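Long-range contacts in peptide amidase (PDB 1M22), which probably hydrolyses amide bonds, acting on peptide amides in the manner of the amidase signature enzymes: residues Asn154-Ser159 / Arg488-Asp493; Arg394-Glu399 / Ala440-Pro445. All blocks are in the same frame, centred on the assembly; numbering follows the deposited sequence.

Interaction 1. Residues Asn154-Ser159 / Arg488-Asp493; sequences NPYRIS and RPPHFD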
ATOM      1  N   ASN A 154     -13.284  -0.458  -8.879  1.00  6.26           N
ATOM      2  CA  ASN A 154     -12.705   0.879  -8.954  1.00  6.00           C
ATOM      3  C   ASN A 154     -13.863   1.875  -8.862  1.00  6.89           C
ATOM      4  O   ASN A 154     -14.798   1.825  -9.664  1.00  7.52           O
ATOM      5  CB  ASN A 154     -11.972   1.051 -10.281  1.00  6.20           C
ATOM      6  CG  ASN A 154     -11.149   2.311 -10.330  1.00  7.32           C
ATOM      7  OD1 ASN A 154     -11.642   3.401 -10.028  1.00  6.90           O
ATOM      8  ND2 ASN A 154      -9.881   2.174 -10.716  1.00  6.95           N
ATOM      9  N   PRO A 155     -13.818   2.797  -7.893  1.00  6.20           N
ATOM     10  CA  PRO A 155     -14.906   3.770  -7.752  1.00  7.38           C
ATOM     11  C   PRO A 155     -15.054   4.781  -8.883  1.00  6.98           C
ATOM     12  O   PRO A 155     -16.106   5.413  -9.017  1.00  9.33           O
ATOM     13  CB  PRO A 155     -14.609   4.425  -6.406  1.00  7.51           C
ATOM     14  CG  PRO A 155     -13.110   4.406  -6.352  1.00  7.21           C
ATOM     15  CD  PRO A 155     -12.761   3.029  -6.888  1.00  6.43           C
ATOM     16  N   TYR A 156     -14.015   4.940  -9.696  1.00  6.63           N
ATOM     17  CA  TYR A 156     -14.076   5.886 -10.805  1.00  6.87           C
ATOM     18  C   TYR A 156     -14.873   5.325 -11.978  1.00  9.12           C
ATOM     19  O   TYR A 156     -15.376   6.076 -12.810  1.00 11.11           O
ATOM     20  CB  TYR A 156     -12.664   6.291 -11.250  1.00  7.84           C
ATOM     21  CG  TYR A 156     -11.967   7.166 -10.230  1.00  7.01           C
ATOM     22  CD1 TYR A 156     -11.334   6.609  -9.119  1.00  8.08           C
ATOM     23  CD2 TYR A 156     -12.019   8.557 -10.332  1.00  8.40           C
ATOM     24  CE1 TYR A 156     -10.774   7.419  -8.131  1.00  6.64           C
ATOM     25  CE2 TYR A 156     -11.464   9.374  -9.350  1.00  8.03           C
ATOM     26  CZ  TYR A 156     -10.846   8.797  -8.253  1.00  6.75           C
ATOM     27  OH  TYR A 156     -10.311   9.603  -7.267  1.00  9.31           O
ATOM     28  N   ARG A 157     -14.987   4.003 -12.026  1.00  7.75           N
ATOM     29  CA  ARG A 157     -15.743   3.300 -13.064  1.00  8.97           C
ATOM     30  C   ARG A 157     -15.837   1.882 -12.513  1.00  8.21           C
ATOM     31  O   ARG A 157     -14.899   1.100 -12.637  1.00  7.53           O
ATOM     32  CB  ARG A 157     -14.983   3.337 -14.382  1.00  9.35           C
ATOM     33  CG  ARG A 157     -15.767   2.868 -15.580  1.00 12.85           C
ATOM     34  CD  ARG A 157     -14.950   3.226 -16.810  1.00 16.08           C
ATOM     35  NE  ARG A 157     -15.489   4.405 -17.409  1.00 20.33           N
ATOM     36  CZ  ARG A 157     -15.037   5.634 -17.628  1.00 26.03           C
ATOM     37  NH1 ARG A 157     -13.845   6.129 -17.317  1.00 23.38           N
ATOM     38  NH2 ARG A 157     -15.923   6.404 -18.221  1.00 28.16           N
ATOM     39  N   ILE A 158     -16.978   1.558 -11.910  1.00  8.91           N
ATOM     40  CA  ILE A 158     -17.152   0.268 -11.244  1.00  8.96           C
ATOM     41  C   ILE A 158     -17.000  -1.007 -12.058  1.00  7.49           C
ATOM     42  O   ILE A 158     -16.919  -2.096 -11.494  1.00  9.21           O
ATOM     43  CB  ILE A 158     -18.485   0.234 -10.447  1.00 10.58           C
ATOM     44  CG1 ILE A 158     -19.682   0.449 -11.375  1.00 14.12           C
ATOM     45  CG2 ILE A 158     -18.456   1.304  -9.366  1.00 13.48           C
ATOM     46  CD1 ILE A 158     -20.082  -0.778 -12.168  1.00 17.32           C
ATOM     47  N   SER A 159     -16.945  -0.872 -13.376  1.00  7.62           N
ATOM     48  CA  SER A 159     -16.750  -2.022 -14.248  1.00  7.65           C
ATOM     49  C   SER A 159     -15.252  -2.298 -14.381  1.00  7.81           C
ATOM     50  O   SER A 159     -14.843  -3.351 -14.875  1.00  8.74           O
ATOM     51  CB  SER A 159     -17.304  -1.716 -15.632  1.00  9.22           C
ATOM     52  OG  SER A 159     -16.697  -0.536 -16.138  1.00  9.19           O
ATOM     53  N   ARG A 488      -8.885  14.132  -8.017  1.00 14.34           N
ATOM     54  CA  ARG A 488     -10.290  14.457  -8.197  1.00 13.23           C
ATOM     55  C   ARG A 488     -11.026  13.241  -7.650  1.00 13.85           C
ATOM     56  O   ARG A 488     -10.702  12.107  -8.008  1.00 14.38           O
ATOM     57  CB  ARG A 488     -10.611  14.654  -9.681  1.00 16.75           C
ATOM     58  CG  ARG A 488     -10.022  15.925 -10.275  1.00 19.14           C
ATOM     59  CD  ARG A 488     -10.680  17.161  -9.674  1.00 21.54           C
ATOM     60  NE  ARG A 488     -10.095  18.405 -10.170  1.00 23.02           N
ATOM     61  CZ  ARG A 488      -8.917  18.888  -9.787  1.00 24.20           C
ATOM     62  NH1 ARG A 488      -8.186  18.236  -8.896  1.00 22.93           N
ATOM     63  NH2 ARG A 488      -8.470  20.030 -10.295  1.00 25.60           N
ATOM     64  N   PRO A 489     -12.003  13.452  -6.755  1.00 12.70           N
ATOM     65  CA  PRO A 489     -12.736  12.312  -6.201  1.00 12.60           C
ATOM     66  C   PRO A 489     -13.583  11.615  -7.255  1.00 10.90           C
ATOM     67  O   PRO A 489     -13.926  12.202  -8.284  1.00 11.53           O
ATOM     68  CB  PRO A 489     -13.587  12.947  -5.108  1.00 14.15           C
ATOM     69  CG  PRO A 489     -13.875  14.310  -5.670  1.00 17.07           C
ATOM     70  CD  PRO A 489     -12.531  14.724  -6.228  1.00 14.48           C
ATOM     71  N   PRO A 490     -13.913  10.338  -7.022  1.00  9.70           N
ATOM     72  CA  PRO A 490     -14.731   9.591  -7.978  1.00 10.10           C
ATOM     73  C   PRO A 490     -16.173  10.079  -7.919  1.00 12.92           C
ATOM     74  O   PRO A 490     -16.632  10.552  -6.883  1.00 13.23           O
ATOM     75  CB  PRO A 490     -14.582   8.150  -7.502  1.00  9.71           C
ATOM     76  CG  PRO A 490     -14.447   8.305  -6.018  1.00 10.05           C
ATOM     77  CD  PRO A 490     -13.494   9.475  -5.900  1.00  9.57           C
ATOM     78  N   HIS A 491     -16.876   9.974  -9.039  1.00 15.77           N
ATOM     79  CA  HIS A 491     -18.265  10.402  -9.092  1.00 19.16           C
ATOM     80  C   HIS A 491     -19.173   9.180  -9.117  1.00 18.27           C
ATOM     81  O   HIS A 491     -19.049   8.325  -9.995  1.00 20.03           O
ATOM     82  CB  HIS A 491     -18.511  11.257 -10.338  1.00 22.54           C
ATOM     83  CG  HIS A 491     -19.910  11.781 -10.446  1.00 28.78           C
ATOM     84  ND1 HIS A 491     -21.007  10.955 -10.562  1.00 31.37           N
ATOM     85  CD2 HIS A 491     -20.391  13.046 -10.449  1.00 30.88           C
ATOM     86  CE1 HIS A 491     -22.104  11.690 -10.633  1.00 30.85           C
ATOM     87  NE2 HIS A 491     -21.757  12.962 -10.567  1.00 32.56           N
ATOM     88  N   PHE A 492     -20.076   9.092  -8.146  1.00 19.74           N
ATOM     89  CA  PHE A 492     -21.006   7.969  -8.079  1.00 20.82           C
ATOM     90  C   PHE A 492     -22.343   8.362  -8.701  1.00 24.26           C
ATOM     91  O   PHE A 492     -22.753   9.521  -8.617  1.00 23.76           O
ATOM     92  CB  PHE A 492     -21.215   7.530  -6.626  1.00 21.06           C
ATOM     93  CG  PHE A 492     -19.951   7.099  -5.936  1.00 18.46           C
ATOM     94  CD1 PHE A 492     -19.261   7.974  -5.102  1.00 17.88           C
ATOM     95  CD2 PHE A 492     -19.441   5.822  -6.134  1.00 19.73           C
ATOM     96  CE1 PHE A 492     -18.078   7.581  -4.477  1.00 17.32           C
ATOM     97  CE2 PHE A 492     -18.260   5.420  -5.516  1.00 17.28           C
ATOM     98  CZ  PHE A 492     -17.578   6.301  -4.686  1.00 16.72           C
ATOM     99  N   ASP A 493     -23.016   7.395  -9.325  1.00 27.14           N
ATOM    100  CA  ASP A 493     -24.306   7.647  -9.965  1.00 29.79           C
ATOM    101  C   ASP A 493     -25.266   8.317  -8.993  1.00 32.22           C
ATOM    102  O   ASP A 493     -25.810   9.384  -9.276  1.00 33.89           O
ATOM    103  CB  ASP A 493     -24.947   6.342 -10.455  1.00 28.49           C
ATOM    104  CG  ASP A 493     -24.046   5.546 -11.379  1.00 29.43           C
ATOM    105  OD1 ASP A 493     -23.222   6.154 -12.094  1.00 28.42           O
ATOM    106  OD2 ASP A 493     -24.180   4.303 -11.402  1.00 24.15           O
TER
HETATM  107  O   HOH W   1     -18.758   5.420  -9.870  1.00 20.57           O
HETATM  108  O   HOH W   2     -15.644   8.924 -11.615  1.00 20.97           O

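Interaction 2. Residues Arg394-Glu399 / Ala440-Pro445; sequences RLAGPE and AVAGYP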
ATOM      1  N   ARG A 394      20.944  -6.791  -5.702  1.00 11.64           N
ATOM      2  CA  ARG A 394      22.060  -6.085  -6.324  1.00 11.65           C
ATOM      3  C   ARG A 394      21.671  -5.369  -7.617  1.00 10.82           C
ATOM      4  O   ARG A 394      22.002  -4.201  -7.813  1.00 11.51           O
ATOM      5  CB  ARG A 394      23.196  -7.073  -6.608  1.00 13.40           C
ATOM      6  CG  ARG A 394      24.359  -6.492  -7.394  1.00 15.08           C
ATOM      7  CD  ARG A 394      25.497  -7.504  -7.511  1.00 15.28           C
ATOM      8  NE  ARG A 394      25.074  -8.747  -8.154  1.00 18.94           N
ATOM      9  CZ  ARG A 394      24.816  -8.874  -9.452  1.00 18.27           C
ATOM     10  NH1 ARG A 394      24.938  -7.832 -10.262  1.00 21.75           N
ATOM     11  NH2 ARG A 394      24.432 -10.046  -9.940  1.00 21.25           N
ATOM     12  N   LEU A 395      20.967  -6.072  -8.495  1.00 10.35           N
ATOM     13  CA  LEU A 395      20.558  -5.509  -9.775  1.00 10.76           C
ATOM     14  C   LEU A 395      19.590  -4.336  -9.677  1.00  9.95           C
ATOM     15  O   LEU A 395      19.695  -3.378 -10.440  1.00 10.23           O
ATOM     16  CB  LEU A 395      19.934  -6.598 -10.652  1.00 12.76           C
ATOM     17  CG  LEU A 395      20.868  -7.720 -11.119  1.00 14.12           C
ATOM     18  CD1 LEU A 395      20.052  -8.820 -11.771  1.00 15.39           C
ATOM     19  CD2 LEU A 395      21.904  -7.168 -12.088  1.00 15.56           C
ATOM     20  N   ALA A 396      18.651  -4.415  -8.740  1.00  9.99           N
ATOM     21  CA  ALA A 396      17.652  -3.365  -8.569  1.00  8.50           C
ATOM     22  C   ALA A 396      18.125  -2.188  -7.726  1.00  8.22           C
ATOM     23  O   ALA A 396      17.724  -1.049  -7.965  1.00  9.03           O
ATOM     24  CB  ALA A 396      16.386  -3.958  -7.959  1.00  8.82           C
ATOM     25  N   GLY A 397      18.972  -2.463  -6.740  1.00  8.07           N
ATOM     26  CA  GLY A 397      19.454  -1.405  -5.865  1.00  9.39           C
ATOM     27  C   GLY A 397      20.793  -0.804  -6.257  1.00  9.25           C
ATOM     28  O   GLY A 397      20.841   0.126  -7.062  1.00 10.47           O
ATOM     29  N   PRO A 398      21.902  -1.318  -5.704  1.00 11.22           N
ATOM     30  CA  PRO A 398      23.242  -0.808  -6.010  1.00 12.18           C
ATOM     31  C   PRO A 398      23.541  -0.589  -7.493  1.00 12.26           C
ATOM     32  O   PRO A 398      24.083   0.447  -7.875  1.00 14.47           O
ATOM     33  CB  PRO A 398      24.153  -1.860  -5.386  1.00 14.47           C
ATOM     34  CG  PRO A 398      23.387  -2.262  -4.175  1.00 14.88           C
ATOM     35  CD  PRO A 398      21.976  -2.407  -4.712  1.00 11.72           C
ATOM     36  N   GLU A 399      23.186  -1.561  -8.326  1.00 11.54           N
ATOM     37  CA  GLU A 399      23.448  -1.468  -9.753  1.00 12.48           C
ATOM     38  C   GLU A 399      22.235  -1.040 -10.573  1.00 10.82           C
ATOM     39  O   GLU A 399      22.269  -1.050 -11.805  1.00 13.67           O
ATOM     40  CB  GLU A 399      23.996  -2.809 -10.252  1.00 14.00           C
ATOM     41  CG  GLU A 399      25.406  -3.098  -9.740  1.00 17.77           C
ATOM     42  CD  GLU A 399      25.848  -4.534  -9.960  1.00 20.36           C
ATOM     43  OE1 GLU A 399      25.410  -5.155 -10.948  1.00 23.91           O
ATOM     44  OE2 GLU A 399      26.650  -5.035  -9.144  1.00 23.66           O
ATOM     45  N   ALA A 440      10.652  -1.997  -5.285  1.00  6.47           N
ATOM     46  CA  ALA A 440      10.170  -3.159  -4.553  1.00  6.42           C
ATOM     47  C   ALA A 440      11.261  -4.214  -4.364  1.00  6.36           C
ATOM     48  O   ALA A 440      11.461  -4.725  -3.262  1.00  7.51           O
ATOM     49  CB  ALA A 440       8.967  -3.769  -5.277  1.00  7.52           C
ATOM     50  N   VAL A 441      11.971  -4.530  -5.441  1.00  6.36           N
ATOM     51  CA  VAL A 441      13.017  -5.544  -5.383  1.00  7.16           C
ATOM     52  C   VAL A 441      14.250  -5.073  -4.607  1.00  7.64           C
ATOM     53  O   VAL A 441      14.897  -5.862  -3.918  1.00  8.87           O
ATOM     54  CB  VAL A 441      13.395  -5.986  -6.814  1.00  7.05           C
ATOM     55  CG1 VAL A 441      14.543  -6.984  -6.784  1.00  9.13           C
ATOM     56  CG2 VAL A 441      12.169  -6.610  -7.482  1.00  8.03           C
ATOM     57  N   ALA A 442      14.567  -3.786  -4.702  1.00  7.40           N
ATOM     58  CA  ALA A 442      15.714  -3.236  -3.984  1.00  6.73           C
ATOM     59  C   ALA A 442      15.393  -3.037  -2.507  1.00  7.10           C
ATOM     60  O   ALA A 442      16.299  -2.914  -1.685  1.00  8.92           O
ATOM     61  CB  ALA A 442      16.119  -1.902  -4.596  1.00  7.09           C
ATOM     62  N   GLY A 443      14.102  -3.012  -2.176  1.00  6.68           N
ATOM     63  CA  GLY A 443      13.687  -2.780  -0.802  1.00  7.43           C
ATOM     64  C   GLY A 443      13.801  -1.296  -0.490  1.00  5.94           C
ATOM     65  O   GLY A 443      13.928  -0.900   0.672  1.00  7.89           O
ATOM     66  N   TYR A 444      13.751  -0.478  -1.540  1.00  6.38           N
ATOM     67  CA  TYR A 444      13.869   0.977  -1.430  1.00  6.06           C
ATOM     68  C   TYR A 444      12.501   1.652  -1.421  1.00  6.09           C
ATOM     69  O   TYR A 444      11.517   1.087  -1.891  1.00  6.09           O
ATOM     70  CB  TYR A 444      14.692   1.521  -2.599  1.00  6.25           C
ATOM     71  CG  TYR A 444      16.168   1.179  -2.570  1.00  6.74           C
ATOM     72  CD1 TYR A 444      16.719   0.394  -1.552  1.00  6.55           C
ATOM     73  CD2 TYR A 444      17.016   1.646  -3.570  1.00  6.60           C
ATOM     74  CE1 TYR A 444      18.089   0.088  -1.540  1.00  8.41           C
ATOM     75  CE2 TYR A 444      18.377   1.345  -3.566  1.00  7.41           C
ATOM     76  CZ  TYR A 444      18.902   0.569  -2.551  1.00  7.63           C
ATOM     77  OH  TYR A 444      20.251   0.289  -2.551  1.00 10.73           O
ATOM     78  N   PRO A 445      12.428   2.891  -0.915  1.00  5.53           N
ATOM     79  CA  PRO A 445      11.148   3.602  -0.864  1.00  5.55           C
ATOM     80  C   PRO A 445      10.616   4.131  -2.193  1.00  5.08           C
ATOM     81  O   PRO A 445      11.373   4.557  -3.068  1.00  5.98           O
ATOM     82  CB  PRO A 445      11.425   4.725   0.131  1.00  6.84           C
ATOM     83  CG  PRO A 445      12.859   5.073  -0.177  1.00  7.52           C
ATOM     84  CD  PRO A 445      13.509   3.701  -0.318  1.00  6.68           C
TER

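Interaction 1. Residues Asn154-Ser159 / Arg488-Asp493
Pro490 sets its CB almost exactly over the middle of the Tyr156 ring, 3.6 Å from the ring centroid and only 3° off the normal, in a CH-pi contact. The same tyrosine is also held at its rim: OH donates to Arg488 O at 2.6 Å, with the donor tilted 21° from the carbonyl plane. Pro490 CD lies over the hydroxyl end of the same face, 3.5 Å from Tyr156 OH, so the pyrrolidine covers the face from its centre toward the oxygen. Tyrosine suits the place because one flat side chain offers both an aromatic face and a hydrogen-bond donor.

Residues 154-157 form a type I beta turn, closed by Arg157 N to Asn154 O, with an Asx turn inside it: Asn154 OD1 accepts from Tyr156 N at 2.8 Å. This turn lies in the loop between strand 150-151 and helix 167-174. The segment across it belongs to the C-terminal tail after helix 470-484, where the backbone of Pro489 and Pro490 is extended, as in polyproline II. Asn154 ND2 donates to Ser161 O within the same loop and to Ile196 O at the end of helix 191-196, which ties the turn to that helix.

Pro155 extends the apolar patch: its CB meets Pro490 CB at 3.9 Å and, obliquely, Phe492 CE2, also at 3.9 Å. The two rigid, compact apolar rings of the prolines cross at a slant, and the restricted phi of Pro490 suits the extended tail. Phe492 reaches on to Arg37 and Leu41 of helix 27-43.

Water takes up the backbone polarity around His491. One molecule donates to both Pro155 O, at 2.8 Å, and His491 O; a second accepts from His491 N and donates to Tyr156 O at 3.1 Å.

Interaction 2. Residues Arg394-Glu399 / Ala440-Pro445
Ala442 CB and the Tyr444 ring together receive the backbone of Gly397, whose CA lies 3.6 Å from Ala442 CB and 3.7 Å from Tyr444 CE2. Within their own segment these two side chains are layered, the methyl standing over the centre of the ring face. Gly397 CA approaches that ring obliquely, while Pro398 CD comes up to Tyr444 OH. With no side chain on Gly397, the backbones close to 4.6 Å between Gly397 CA and Ala442 CA.

Next to this, Ala396 CB touches Val441 CG1 at 3.7 Å; with CG1 anti to the backbone N (chi1 177°), that methyl is the branch that meets the alanine. Small alanines on both sides suit so close an approach, and no hydrogen bond crosses it. The phenol instead reaches past the apolar contact to Asp402 OD2, farther along helix 383-407, which satisfies the polar end of a ring otherwise packed against apolar groups.

Pro398 has no N-H to give the preceding turn, and helix 383-407 kinks here into a wider pi-type turn, with Glu399 N bonded to Arg394 O. On the flank, Arg394 pairs with Glu399 and, through NH2, with Asp391.

Gly443, at positive phi, is the C-prime residue of the Schellman motif ending helix 436-442, just before strand 446-454 of the central sheet.

The two contacts lie on opposite sides of the chain's centre, their own centres about 34 Å apart, and share no helix or strand. Interaction 1 is a surface contact between two irregular segments, far apart in sequence, in which the C-terminal tail packs on a turn; some of its backbone groups are met by a phenol and bridging waters. Interaction 2 is mostly buried and joins one helix to the end of another; those helices meet most of their own backbone needs, and the packing across it is made by small apolar groups and one tyrosine ring. Each contact uses a tyrosine and a proline, but only interaction 1 has a hydrogen bond across it.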